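Local structure of Csc2 (Thermofilum pendens, 4TXD) at residues H51-V56 against V285-Y290. The protein is a Cas7-family protein of the type I-D CRISPR system that probably binds CRISPR RNA in a prokaryotic immune complex. Residues are numbered along the deposited sequence; the frame is centred on the assembly and turned at random.
Sequences HRIEVV and VKAGKY
The flat guanidinium of Arg52 meets Lys289 O at its edge, gripping that one oxygen side-on through both NE and NH2, each at 3.1 Å; Gly288 O also lies at the edge, near the plane. The two bonds differ: NE sits above the carbonyl plane of Lys289, whereas NH2 lies in it with a C=O...N angle of 156°. A bend at chi3 (84°) turns the group toward the 285-290 segment, while NH1 forms a salt bridge with Glu246. Lys289 CG sits 3.8 Å over one face of the Tyr290 ring, displaced toward its periphery; Arg52 NH2 approaches that ring obliquely. Replacing Arg52 with alanine would probably leave Lys289 O without both side-chain donors and Glu246 without its charged mate. Strands 52-61 and 277-288 are antiparallel neighbours in the sheet of the RRM-like Cas7 fold; the N-to-C directions of 52-56 and 285-288 lie 159° apart. Arg52-Gly288 and Glu54-Lys286 are hydrogen-bonded pairs, with Arg52 N to Gly288 O at 2.8 Å. Ile53-Ala287 and Val55-Val285 alternate with them as non-hydrogen-bonded pairs on the opposite face, where helix 252-263 covers Ile53 and Val55. There Ile53 and Val285 run alongside each other, CG2 to CB 4.2 Å. A water donates to Glu54 OE1 at 2.7 Å and also to Lys286 O, while Glu54 OE2 pairs with Arg244 in a salt bridge.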
loop_
_atom_site.group_PDB
_atom_site.type_symbol
_atom_site.label_atom_id
_atom_site.label_comp_id
_atom_site.label_asym_id
_atom_site.label_seq_id
_atom_site.Cartn_x
_atom_site.Cartn_y
_atom_site.Cartn_z
ATOM N N HIS A 51 -3.754 -18.182 -3.044
ATOM C CA HIS A 51 -4.879 -17.411 -2.539
ATOM C C HIS A 51 -4.474 -15.969 -2.297
ATOM O O HIS A 51 -3.306 -15.601 -2.421
ATOM C CB HIS A 51 -5.444 -18.020 -1.255
ATOM C CG HIS A 51 -4.402 -18.431 -0.267
ATOM N ND1 HIS A 51 -4.125 -19.753 0.015
ATOM C CD2 HIS A 51 -3.576 -17.699 0.517
ATOM C CE1 HIS A 51 -3.173 -19.815 0.927
ATOM N NE2 HIS A 51 -2.820 -18.582 1.248
ATOM N N ARG A 52 -5.460 -15.155 -1.952
ATOM C CA ARG A 52 -5.247 -13.732 -1.780
ATOM C C ARG A 52 -6.232 -13.209 -0.756
ATOM O O ARG A 52 -7.274 -13.824 -0.498
ATOM C CB ARG A 52 -5.420 -12.996 -3.116
ATOM C CG ARG A 52 -6.853 -13.027 -3.645
ATOM C CD ARG A 52 -6.924 -12.665 -5.114
ATOM N NE ARG A 52 -6.665 -13.812 -5.974
ATOM C CZ ARG A 52 -6.225 -13.722 -7.226
ATOM N NH1 ARG A 52 -5.964 -12.533 -7.760
ATOM N NH2 ARG A 52 -6.026 -14.823 -7.940
ATOM N N ILE A 53 -5.887 -12.075 -0.167
ATOM C CA ILE A 53 -6.798 -11.359 0.694
ATOM C C ILE A 53 -7.174 -10.044 0.008
ATOM O O ILE A 53 -6.308 -9.213 -0.277
ATOM C CB ILE A 53 -6.171 -11.107 2.054
ATOM C CG1 ILE A 53 -5.846 -12.462 2.713
ATOM C CG2 ILE A 53 -7.092 -10.244 2.930
ATOM C CD1 ILE A 53 -5.111 -12.345 4.027
ATOM N N GLU A 54 -8.456 -9.890 -0.298
ATOM C CA GLU A 54 -8.986 -8.614 -0.786
ATOM C C GLU A 54 -9.257 -7.644 0.356
ATOM O O GLU A 54 -9.855 -8.023 1.366
ATOM C CB GLU A 54 -10.286 -8.818 -1.557
ATOM C CG GLU A 54 -10.159 -9.450 -2.908
ATOM C CD GLU A 54 -11.517 -9.716 -3.506
ATOM O OE1 GLU A 54 -12.190 -10.650 -3.028
ATOM O OE2 GLU A 54 -11.917 -8.989 -4.441
ATOM N N VAL A 55 -8.830 -6.392 0.198
ATOM C CA VAL A 55 -9.221 -5.350 1.136
ATOM C C VAL A 55 -9.933 -4.210 0.387
ATOM O O VAL A 55 -9.436 -3.707 -0.626
ATOM C CB VAL A 55 -8.012 -4.809 1.935
ATOM C CG1 VAL A 55 -6.929 -4.314 1.022
ATOM C CG2 VAL A 55 -8.446 -3.710 2.876
ATOM N N VAL A 56 -11.122 -3.844 0.862
ATOM C CA VAL A 56 -11.892 -2.754 0.254
ATOM C C VAL A 56 -11.917 -1.599 1.224
ATOM O O VAL A 56 -12.122 -1.790 2.432
ATOM C CB VAL A 56 -13.330 -3.189 -0.111
ATOM C CG1 VAL A 56 -14.178 -1.992 -0.570
ATOM C CG2 VAL A 56 -13.297 -4.243 -1.200
ATOM N N VAL A 285 -12.425 -7.160 4.629
ATOM C CA VAL A 285 -11.464 -8.061 3.996
ATOM C C VAL A 285 -12.113 -9.395 3.639
ATOM O O VAL A 285 -13.128 -9.778 4.211
ATOM C CB VAL A 285 -10.239 -8.333 4.900
ATOM C CG1 VAL A 285 -9.500 -7.045 5.207
ATOM C CG2 VAL A 285 -10.677 -9.030 6.194
ATOM N N LYS A 286 -11.526 -10.095 2.678
ATOM C CA LYS A 286 -11.982 -11.424 2.311
ATOM C C LYS A 286 -10.832 -12.237 1.730
ATOM O O LYS A 286 -10.138 -11.781 0.821
ATOM C CB LYS A 286 -13.128 -11.357 1.303
ATOM C CG LYS A 286 -13.788 -12.704 1.070
ATOM C CD LYS A 286 -14.795 -12.669 -0.058
ATOM C CE LYS A 286 -15.425 -14.039 -0.253
ATOM N NZ LYS A 286 -16.485 -14.021 -1.294
ATOM N N ALA A 287 -10.636 -13.441 2.256
ATOM C CA ALA A 287 -9.629 -14.352 1.721
ATOM C C ALA A 287 -10.256 -15.269 0.673
ATOM O O ALA A 287 -11.409 -15.675 0.801
ATOM C CB ALA A 287 -8.991 -15.172 2.853
ATOM N N GLY A 288 -9.505 -15.593 -0.370
ATOM C CA GLY A 288 -10.023 -16.464 -1.406
ATOM C C GLY A 288 -9.008 -16.801 -2.474
ATOM O O GLY A 288 -7.966 -16.151 -2.587
ATOM N N LYS A 289 -9.311 -17.831 -3.254
ATOM C CA LYS A 289 -8.471 -18.205 -4.372
ATOM C C LYS A 289 -8.625 -17.179 -5.476
ATOM O O LYS A 289 -7.645 -16.783 -6.106
ATOM C CB LYS A 289 -8.828 -19.600 -4.882
ATOM C CG LYS A 289 -8.020 -20.029 -6.092
ATOM C CD LYS A 289 -8.338 -21.459 -6.501
ATOM C CE LYS A 289 -7.544 -21.865 -7.733
ATOM N NZ LYS A 289 -7.840 -23.264 -8.148
ATOM N N TYR A 290 -9.861 -16.746 -5.699
ATOM C CA TYR A 290 -10.146 -15.727 -6.703
ATOM C C TYR A 290 -10.812 -14.499 -6.086
ATOM O O TYR A 290 -11.509 -14.595 -5.074
ATOM C CB TYR A 290 -11.033 -16.293 -7.809
ATOM C CG TYR A 290 -10.440 -17.484 -8.536
ATOM C CD1 TYR A 290 -9.380 -17.328 -9.422
ATOM C CD2 TYR A 290 -10.949 -18.765 -8.345
ATOM C CE1 TYR A 290 -8.839 -18.413 -10.093
ATOM C CE2 TYR A 290 -10.413 -19.856 -9.011
ATOM C CZ TYR A 290 -9.361 -19.673 -9.885
ATOM O OH TYR A 290 -8.826 -20.754 -10.549
HETATM O O HOH W 1 -10.961 -12.682 -1.703
#